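Local coordinates for NADB-Rossmann Superfamily protein (PDB 3LEC), which probably methylates N1 of adenine 22 in tRNA and binds a zinc ion, at residues 35-40 with 66-71; 60-65 with 74-79; 169-174 with 223-228; 205-208 with 212-215. All blocks are in the same frame, centred on the assembly; numbering follows the deposited sequence. Where two conformers were deposited one is given.

Contact 1 of 4, residues 35-40 with 66-71; sequences LPIFLL and SEHGLT
I37 wedges between H68 and L70, and its branches divide the work. CG2 stands opposite the backbone N, with CG1 beside it (chi1 -71°), which sends this methyl toward both partners. It sits over one face of the H68 imidazole, 3.8 Å from the ring centroid and 27° off the ring normal, a CH-pi contact displaced toward the rim, where ND1 is the nearest ring atom at 3.5 Å from CG2. The I37 and H68 side chains cross at about a right angle. The same methyl also meets L70 CD1 at 3.8 Å, and a little further along the helix L40 CB lies 4.0 Å from L70 CD2, so the two methyls of L70 serve two residues one turn apart on helix 34-41.

L70 reaches that face because the chain turns sharply after helix 55-67. G69, with phi of 70°, closes the helix in a Schellman motif: G69 N bonds S66 O at 2.9 Å and L70 N reaches back to V65 O, probably a second bond. The contact thus joins two helices of the Rossmann-like methyltransferase domain on one side of its sheet. Towards the sheet the packing is close: I37, L40 and L70 are buried, and L40 rests also on C45 and A48 of strand 45-52. The outer side is looser. H68, at the boundary, is partly exposed and has M4 of the N-terminal segment against it.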
# COMPACT_ATOMS: atom_id res chain seq x y z
N LEU A 35 11.38 -6.69 -3.48
CA LEU A 35 10.50 -6.36 -4.59
C LEU A 35 11.28 -5.75 -5.78
O LEU A 35 11.16 -6.25 -6.90
CB LEU A 35 9.37 -5.46 -4.09
CG LEU A 35 8.47 -4.86 -5.17
CD1 LEU A 35 7.76 -5.96 -5.93
CD2 LEU A 35 7.49 -3.84 -4.57
N PRO A 36 12.12 -4.72 -5.56
CA PRO A 36 12.94 -4.30 -6.70
C PRO A 36 13.83 -5.42 -7.30
O PRO A 36 13.95 -5.52 -8.52
CB PRO A 36 13.81 -3.15 -6.14
CG PRO A 36 13.12 -2.67 -4.95
CD PRO A 36 12.28 -3.81 -4.40
N ILE A 37 14.42 -6.29 -6.46
CA ILE A 37 15.25 -7.39 -6.99
C ILE A 37 14.42 -8.35 -7.85
O ILE A 37 14.86 -8.77 -8.90
CB ILE A 37 16.01 -8.16 -5.86
CG1 ILE A 37 17.13 -7.28 -5.28
CG2 ILE A 37 16.61 -9.49 -6.36
CD1 ILE A 37 17.56 -7.66 -3.89
N PHE A 38 13.23 -8.69 -7.39
CA PHE A 38 12.37 -9.57 -8.15
C PHE A 38 12.12 -8.98 -9.53
O PHE A 38 12.31 -9.64 -10.56
CB PHE A 38 11.03 -9.80 -7.46
CG PHE A 38 10.09 -10.60 -8.31
CD1 PHE A 38 10.35 -11.95 -8.57
CD2 PHE A 38 9.00 -9.99 -8.94
CE1 PHE A 38 9.52 -12.71 -9.41
CE2 PHE A 38 8.13 -10.73 -9.76
CZ PHE A 38 8.39 -12.08 -10.01
N LEU A 39 11.74 -7.70 -9.55
CA LEU A 39 11.27 -7.06 -10.77
C LEU A 39 12.42 -6.89 -11.74
O LEU A 39 12.22 -7.07 -12.95
CB LEU A 39 10.64 -5.71 -10.46
CG LEU A 39 9.30 -5.83 -9.72
CD1 LEU A 39 8.79 -4.44 -9.39
CD2 LEU A 39 8.28 -6.65 -10.58
N LEU A 40 13.61 -6.55 -11.22
CA LEU A 40 14.80 -6.39 -12.07
C LEU A 40 15.41 -7.70 -12.54
O LEU A 40 15.86 -7.80 -13.69
CB LEU A 40 15.86 -5.51 -11.38
CG LEU A 40 15.79 -4.01 -11.71
CD1 LEU A 40 15.93 -3.76 -13.23
CD2 LEU A 40 14.50 -3.35 -11.19
N SER A 66 23.60 -6.09 -4.22
CA SER A 66 24.96 -6.43 -4.66
C SER A 66 25.12 -7.94 -4.89
O SER A 66 25.61 -8.38 -5.94
CB SER A 66 25.98 -5.93 -3.63
OG SER A 66 27.28 -6.29 -4.05
N GLU A 67 24.65 -8.72 -3.91
CA GLU A 67 24.71 -10.18 -3.95
C GLU A 67 23.94 -10.74 -5.14
O GLU A 67 24.36 -11.74 -5.78
CB GLU A 67 24.17 -10.76 -2.62
CG GLU A 67 24.57 -12.23 -2.32
CD GLU A 67 25.99 -12.38 -1.79
OE1 GLU A 67 26.39 -13.51 -1.43
OE2 GLU A 67 26.72 -11.37 -1.72
N HIS A 68 22.83 -10.08 -5.46
CA HIS A 68 21.98 -10.48 -6.55
C HIS A 68 22.48 -9.97 -7.91
O HIS A 68 21.90 -10.29 -8.96
CB HIS A 68 20.55 -10.06 -6.28
CG HIS A 68 19.82 -11.01 -5.40
ND1 HIS A 68 18.99 -11.99 -5.90
CD2 HIS A 68 19.79 -11.15 -4.05
CE1 HIS A 68 18.47 -12.67 -4.90
NE2 HIS A 68 18.95 -12.20 -3.77
N GLY A 69 23.58 -9.21 -7.86
CA GLY A 69 24.25 -8.75 -9.08
C GLY A 69 23.42 -7.72 -9.82
O GLY A 69 23.37 -7.75 -11.05
N LEU A 70 22.80 -6.81 -9.09
CA LEU A 70 21.89 -5.82 -9.71
C LEU A 70 22.25 -4.37 -9.43
O LEU A 70 21.40 -3.47 -9.61
CB LEU A 70 20.45 -6.11 -9.29
CG LEU A 70 19.84 -7.34 -9.96
CD1 LEU A 70 18.57 -7.77 -9.19
CD2 LEU A 70 19.57 -7.06 -11.44
N THR A 71 23.48 -4.12 -8.99
CA THR A 71 23.89 -2.76 -8.62
C THR A 71 23.76 -1.74 -9.75
O THR A 71 23.51 -0.57 -9.48
CB THR A 71 25.33 -2.70 -8.12
OG1 THR A 71 26.21 -3.00 -9.21
CG2 THR A 71 25.53 -3.68 -6.95

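Contact 2 of 4, residues 60-65 with 74-79; sequences SALKNV and IDVRLA
V65 and I74 meet where strand 74-78 begins: the CG2 methyls of the two residues lie 3.8 Å apart, and V65 CG1 sits the same 3.8 Å from the I74 carbonyl O. I74 also packs on P36 and L40 of helix 34-41. D75 follows with its CB directed away from helix 55-67; across the other surface of the sheet its OD2 accepts a hydrogen bond of 2.8 Å from R77 NH2, part of a salt bridge, close to the guanidinium plane and on the anti side of the carboxylate.

V76 turns back to the helix and forms the centre of the contact. With CG1 anti to the backbone N (chi1 178°), one methyl is directed to A61 CB, 3.8 Å from V76 CG1, and the other to V65, whose CG2 is 3.8 Å from V76 CG2. L62 crosses V76 at a slant, its CD2 3.9 Å from V76 CB. R77 points away again, and its NH1 has a second carboxylate partner in D89.

Helix and strand run nearly antiparallel, 166° between their directions with axes 8.5 Å apart, as expected for the return leg of the beta-alpha-beta unit 45-52, 55-67, 74-78. No hydrogen bond crosses the interface, so its cohesion rests on aliphatic groups, mostly branched, whereas the charged pair is kept to the opposite surface of this edge strand.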
# COMPACT_ATOMS: atom_id res chain seq x y z
N SER A 60 21.29 -3.32 4.52
CA SER A 60 20.64 -4.57 4.12
C SER A 60 20.30 -4.58 2.64
O SER A 60 20.65 -5.50 1.91
CB SER A 60 19.34 -4.77 4.92
OG SER A 60 19.56 -4.67 6.30
N ALA A 61 19.58 -3.56 2.20
CA ALA A 61 19.19 -3.45 0.81
C ALA A 61 20.42 -3.38 -0.10
O ALA A 61 20.49 -4.05 -1.13
CB ALA A 61 18.29 -2.23 0.62
N LEU A 62 21.40 -2.57 0.29
CA LEU A 62 22.64 -2.46 -0.47
C LEU A 62 23.28 -3.81 -0.66
O LEU A 62 23.63 -4.16 -1.78
CB LEU A 62 23.65 -1.53 0.22
CG LEU A 62 23.93 -0.13 -0.30
CD1 LEU A 62 25.15 0.41 0.43
CD2 LEU A 62 24.13 -0.11 -1.84
N LYS A 63 23.44 -4.57 0.43
CA LYS A 63 24.08 -5.89 0.38
C LYS A 63 23.30 -6.83 -0.52
O LYS A 63 23.89 -7.54 -1.34
CB LYS A 63 24.22 -6.52 1.77
N ASN A 64 21.97 -6.81 -0.38
CA ASN A 64 21.12 -7.72 -1.14
C ASN A 64 21.20 -7.43 -2.63
O ASN A 64 21.32 -8.35 -3.43
CB ASN A 64 19.66 -7.68 -0.65
CG ASN A 64 19.48 -8.38 0.70
OD1 ASN A 64 20.40 -9.04 1.22
ND2 ASN A 64 18.28 -8.25 1.26
N VAL A 65 21.13 -6.15 -3.00
CA VAL A 65 21.22 -5.77 -4.41
C VAL A 65 22.55 -6.25 -5.01
O VAL A 65 22.61 -6.79 -6.13
CB VAL A 65 21.02 -4.24 -4.62
CG1 VAL A 65 21.38 -3.84 -6.04
CG2 VAL A 65 19.56 -3.85 -4.32
N ILE A 74 19.70 -1.18 -9.88
CA ILE A 74 18.97 -0.79 -8.68
C ILE A 74 19.78 0.13 -7.79
O ILE A 74 20.82 -0.26 -7.27
CB ILE A 74 18.46 -1.99 -7.87
CG1 ILE A 74 17.58 -2.90 -8.73
CG2 ILE A 74 17.68 -1.48 -6.65
CD1 ILE A 74 17.10 -4.17 -8.03
N ASP A 75 19.30 1.35 -7.62
CA ASP A 75 19.94 2.31 -6.71
C ASP A 75 19.37 2.16 -5.32
O ASP A 75 18.17 1.97 -5.14
CB ASP A 75 19.75 3.76 -7.20
CG ASP A 75 20.70 4.13 -8.33
OD1 ASP A 75 21.64 3.36 -8.61
OD2 ASP A 75 20.52 5.22 -8.92
N VAL A 76 20.25 2.22 -4.32
CA VAL A 76 19.77 2.12 -2.96
C VAL A 76 20.15 3.45 -2.34
O VAL A 76 21.30 3.88 -2.47
CB VAL A 76 20.42 0.93 -2.21
CG1 VAL A 76 19.93 0.89 -0.76
CG2 VAL A 76 20.16 -0.41 -2.92
N ARG A 77 19.17 4.14 -1.77
CA ARG A 77 19.40 5.49 -1.27
C ARG A 77 18.90 5.68 0.15
O ARG A 77 17.88 5.11 0.56
CB ARG A 77 18.78 6.52 -2.22
CG ARG A 77 19.38 6.42 -3.62
CD ARG A 77 18.98 7.56 -4.51
NE ARG A 77 19.35 7.28 -5.89
CZ ARG A 77 18.82 7.88 -6.95
NH1 ARG A 77 17.91 8.84 -6.80
NH2 ARG A 77 19.21 7.54 -8.17
N LEU A 78 19.66 6.48 0.91
CA LEU A 78 19.28 6.80 2.28
C LEU A 78 18.70 8.19 2.24
O LEU A 78 19.44 9.17 2.19
CB LEU A 78 20.49 6.79 3.21
CG LEU A 78 20.37 6.66 4.73
CD1 LEU A 78 21.74 6.90 5.36
CD2 LEU A 78 19.34 7.59 5.34
N ALA A 79 17.37 8.27 2.29
CA ALA A 79 16.68 9.53 2.14
C ALA A 79 15.28 9.47 2.72
O ALA A 79 14.63 8.41 2.70
CB ALA A 79 16.63 9.93 0.65

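Contact 3 of 4, residues 169-174 with 223-228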
# COMPACT_ATOMS: atom_id res chain seq x y z
N THR A 169 -17.88 7.49 -1.65
CA THR A 169 -18.84 7.47 -0.54
C THR A 169 -18.15 7.01 0.74
O THR A 169 -17.07 6.39 0.68
CB THR A 169 -20.03 6.51 -0.82
OG1 THR A 169 -19.55 5.17 -0.98
CG2 THR A 169 -20.79 6.90 -2.09
N ALA A 170 -18.75 7.31 1.89
CA ALA A 170 -18.23 6.82 3.16
C ALA A 170 -18.00 5.32 3.09
O ALA A 170 -16.97 4.85 3.54
CB ALA A 170 -19.13 7.18 4.35
N LYS A 171 -18.95 4.57 2.49
CA LYS A 171 -18.81 3.11 2.36
C LYS A 171 -17.59 2.74 1.52
O LYS A 171 -16.82 1.85 1.89
CB LYS A 171 -20.06 2.47 1.75
CG LYS A 171 -21.17 2.25 2.73
CD LYS A 171 -21.96 1.01 2.37
CE LYS A 171 -23.22 0.91 3.22
NZ LYS A 171 -24.35 0.34 2.42
N GLU A 172 -17.44 3.41 0.38
CA GLU A 172 -16.33 3.14 -0.53
C GLU A 172 -15.00 3.49 0.13
O GLU A 172 -14.01 2.79 -0.06
CB GLU A 172 -16.48 3.90 -1.86
CG GLU A 172 -17.45 3.27 -2.87
CD GLU A 172 -17.82 4.23 -4.00
OE1 GLU A 172 -17.88 5.46 -3.78
OE2 GLU A 172 -18.05 3.75 -5.13
N LEU A 173 -14.99 4.55 0.92
CA LEU A 173 -13.78 4.93 1.63
C LEU A 173 -13.38 3.81 2.59
O LEU A 173 -12.22 3.44 2.65
CB LEU A 173 -13.97 6.26 2.38
CG LEU A 173 -13.99 7.56 1.56
CD1 LEU A 173 -14.54 8.75 2.34
CD2 LEU A 173 -12.61 7.88 0.98
N ARG A 174 -14.37 3.26 3.30
CA ARG A 174 -14.08 2.30 4.37
C ARG A 174 -13.82 0.90 3.83
O ARG A 174 -12.93 0.21 4.31
CB ARG A 174 -15.22 2.29 5.43
CG ARG A 174 -15.10 1.13 6.45
CD ARG A 174 -13.90 1.28 7.42
NE ARG A 174 -12.60 0.89 6.86
CZ ARG A 174 -11.45 0.93 7.54
NH1 ARG A 174 -10.32 0.54 6.96
NH2 ARG A 174 -11.42 1.34 8.81
N ILE A 223 -20.97 -2.28 8.44
CA ILE A 223 -20.54 -3.62 8.12
C ILE A 223 -21.75 -4.51 7.85
O ILE A 223 -21.78 -5.22 6.84
CB ILE A 223 -19.62 -4.22 9.18
CG1 ILE A 223 -18.30 -3.44 9.25
CG2 ILE A 223 -19.34 -5.67 8.87
CD1 ILE A 223 -17.41 -3.89 10.38
N LYS A 224 -22.76 -4.43 8.72
CA LYS A 224 -23.97 -5.22 8.54
C LYS A 224 -24.56 -4.99 7.17
O LYS A 224 -25.01 -5.93 6.53
CB LYS A 224 -25.02 -4.90 9.61
CG LYS A 224 -24.68 -5.49 10.97
CD LYS A 224 -25.90 -5.59 11.88
CE LYS A 224 -25.47 -5.76 13.33
NZ LYS A 224 -26.57 -6.25 14.20
N GLU A 225 -24.53 -3.75 6.70
CA GLU A 225 -25.07 -3.42 5.37
C GLU A 225 -24.27 -4.07 4.25
O GLU A 225 -24.85 -4.69 3.34
CB GLU A 225 -25.21 -1.91 5.19
CG GLU A 225 -26.28 -1.31 6.09
CD GLU A 225 -26.38 0.21 6.06
OE1 GLU A 225 -25.57 0.86 5.37
OE2 GLU A 225 -27.29 0.75 6.71
N VAL A 226 -22.95 -3.96 4.33
CA VAL A 226 -22.06 -4.54 3.32
C VAL A 226 -22.24 -6.06 3.27
O VAL A 226 -22.38 -6.64 2.19
CB VAL A 226 -20.59 -4.13 3.62
CG1 VAL A 226 -19.60 -4.96 2.82
CG2 VAL A 226 -20.42 -2.66 3.32
N LEU A 227 -22.25 -6.69 4.45
CA LEU A 227 -22.35 -8.13 4.54
C LEU A 227 -23.75 -8.64 4.17
O LEU A 227 -23.92 -9.82 3.85
CB LEU A 227 -21.95 -8.60 5.95
CG LEU A 227 -20.47 -8.47 6.35
CD1 LEU A 227 -20.25 -9.04 7.76
CD2 LEU A 227 -19.55 -9.16 5.34
N ASP A 228 -24.74 -7.76 4.22
CA ASP A 228 -26.11 -8.13 3.87
C ASP A 228 -26.41 -7.77 2.42
O ASP A 228 -26.69 -8.64 1.59
CB ASP A 228 -27.12 -7.51 4.83
CG ASP A 228 -26.99 -8.05 6.27
OD1 ASP A 228 -26.16 -8.96 6.52
OD2 ASP A 228 -27.71 -7.56 7.17
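K171 reaches from helix 170-175 toward E225 and V226 on the last helix of the chain. Its CB points to that helix, and CG stands anti to the carbonyl carbon (chi1 -81°), which starts the chain toward helix 210-227. A bend at chi2 then carries CD past V226, whose CG2 methyl lies 4.1 Å away, the two side chains running by each other in opposite directions. CE comes next and meets the E225 carboxylate, 3.2 Å from OE1. After a second bend at chi4, NZ also lies 3.2 Å from E225 OE1, a salt bridge without hydrogen-bond geometry, and it stands 3.7 Å from E225 CB.

The short helix that carries K171 opens with a capping box. T169 OG1 accepts from E172 N at 3.1 Å, and T169 N gives a nearly straight bond of 2.9 Å to E172 OE1, on the anti lone pair of that oxygen. The box spans K171 itself, so the reciprocal bonds fix the turn that carries the lysine.

E225 has its other oxygen engaged within its own helix, where OE2 accepts from Q221 NE2. V226 extends the apolar part of the junction inward, packing on F175, L180 and F187. K171 and E225 lie toward the surface, and solvent would probably weaken the attraction between their charges.

Contact 4 of 4, residues 205-208 with 212-215; sequences IPNS and ERAI
R213 lays its side chain along the 205-207 backbone, its methylene part passing I205 and its guanidinium lying beneath N207. This is the connection of a helical hairpin: residues 205-208 form the turn after helix 185-204, and R213 stands in the first turn of the returning helix 210-227.

The aliphatic part of the arginine makes the apolar contact. I205 CG2, which is anti to its own backbone N, touches R213 CG at 3.7 Å, the two side chains sliding past each other in opposite directions. The chain of R213 is extended through chi2 and then bends at chi3 (79°), which brings its outer part across the turn. At the bend R213 CD lies 3.2 Å from P206 O and 3.6 Å from N207 CA, so the methylene beside NE is set against backbone atoms of the turn.

The polar end is less clearly defined. The approach of I205 O to R213 NH2 is implausibly short, so the exact setting of the guanidinium is doubtful. N207 begins with its CB directed away from the helix; its amide nevertheless swings back over R213, the two planes 55° apart. A carboxamide oxygen placed over a cationic group is probably electrostatically favourable, even though the angle is poor for a hydrogen bond. Here N207 OD1 stands over one guanidinium face, 3.2 Å above the plane and 3.4 Å from R213 NH1, offset toward the rim.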
# COMPACT_ATOMS: atom_id res chain seq x y z
N ILE A 205 -18.10 -1.91 26.71
CA ILE A 205 -18.10 -0.49 27.10
C ILE A 205 -19.40 -0.12 27.83
O ILE A 205 -20.47 -0.57 27.45
CB ILE A 205 -17.75 0.40 25.87
CG1 ILE A 205 -16.24 0.36 25.63
CG2 ILE A 205 -18.21 1.84 26.06
CD1 ILE A 205 -15.80 0.47 24.17
N PRO A 206 -19.29 0.66 28.93
CA PRO A 206 -20.52 1.07 29.64
C PRO A 206 -21.47 1.94 28.81
O PRO A 206 -21.02 2.72 27.97
CB PRO A 206 -19.98 1.88 30.84
CG PRO A 206 -18.53 2.14 30.55
CD PRO A 206 -18.07 1.02 29.68
N ASN A 207 -22.78 1.80 29.07
CA ASN A 207 -23.83 2.58 28.38
C ASN A 207 -23.68 4.10 28.54
O ASN A 207 -24.13 4.88 27.68
CB ASN A 207 -25.22 2.12 28.84
CG ASN A 207 -25.51 0.68 28.48
OD1 ASN A 207 -25.76 0.34 27.32
ND2 ASN A 207 -25.51 -0.18 29.48
N SER A 208 -23.05 4.52 29.63
CA SER A 208 -22.80 5.94 29.90
C SER A 208 -21.89 6.57 28.85
O SER A 208 -21.99 7.77 28.60
CB SER A 208 -22.18 6.15 31.28
OG SER A 208 -20.92 5.50 31.40
N GLU A 212 -18.43 6.92 22.57
CA GLU A 212 -17.61 5.79 22.16
C GLU A 212 -18.48 4.68 21.57
O GLU A 212 -18.14 4.05 20.55
CB GLU A 212 -16.76 5.27 23.32
N ARG A 213 -19.63 4.46 22.20
CA ARG A 213 -20.58 3.46 21.76
C ARG A 213 -21.17 3.84 20.39
O ARG A 213 -21.34 2.98 19.52
CB ARG A 213 -21.71 3.31 22.79
CG ARG A 213 -21.29 2.68 24.10
CD ARG A 213 -22.47 2.59 25.08
NE ARG A 213 -23.35 1.47 24.78
CZ ARG A 213 -23.05 0.20 25.06
NH1 ARG A 213 -23.89 -0.77 24.74
NH2 ARG A 213 -21.90 -0.11 25.63
N ALA A 214 -21.51 5.12 20.21
CA ALA A 214 -22.07 5.56 18.92
C ALA A 214 -21.11 5.28 17.77
O ALA A 214 -21.54 4.80 16.70
CB ALA A 214 -22.45 7.03 18.95
N ILE A 215 -19.83 5.56 17.99
CA ILE A 215 -18.78 5.34 16.98
C ILE A 215 -18.80 3.88 16.59
O ILE A 215 -18.74 3.55 15.42
CB ILE A 215 -17.35 5.77 17.50
CG1 ILE A 215 -17.06 7.26 17.33
CG2 ILE A 215 -16.25 5.08 16.72
CD1 ILE A 215 -18.22 8.21 17.41

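Contacts 1 and 2 are buried and adjoin one another in the Rossmann-like part of the chain, their centres about 9 Å apart. Both use helix 55-67, whose C-terminal Schellman turn joins them. Contacts 3 and 4 lie at the surface on the opposite side of the chain's centre, about 40 to 51 Å from the first pair between centres. They share helix 210-227 but do not touch. The buried pair relies on aliphatic packing, supplemented by one imidazole face; the surface pair combines methylene and methyl contacts with charged ends, paired with a carboxylate in contact 3 and set against the loop, without an assured bond, in contact 4.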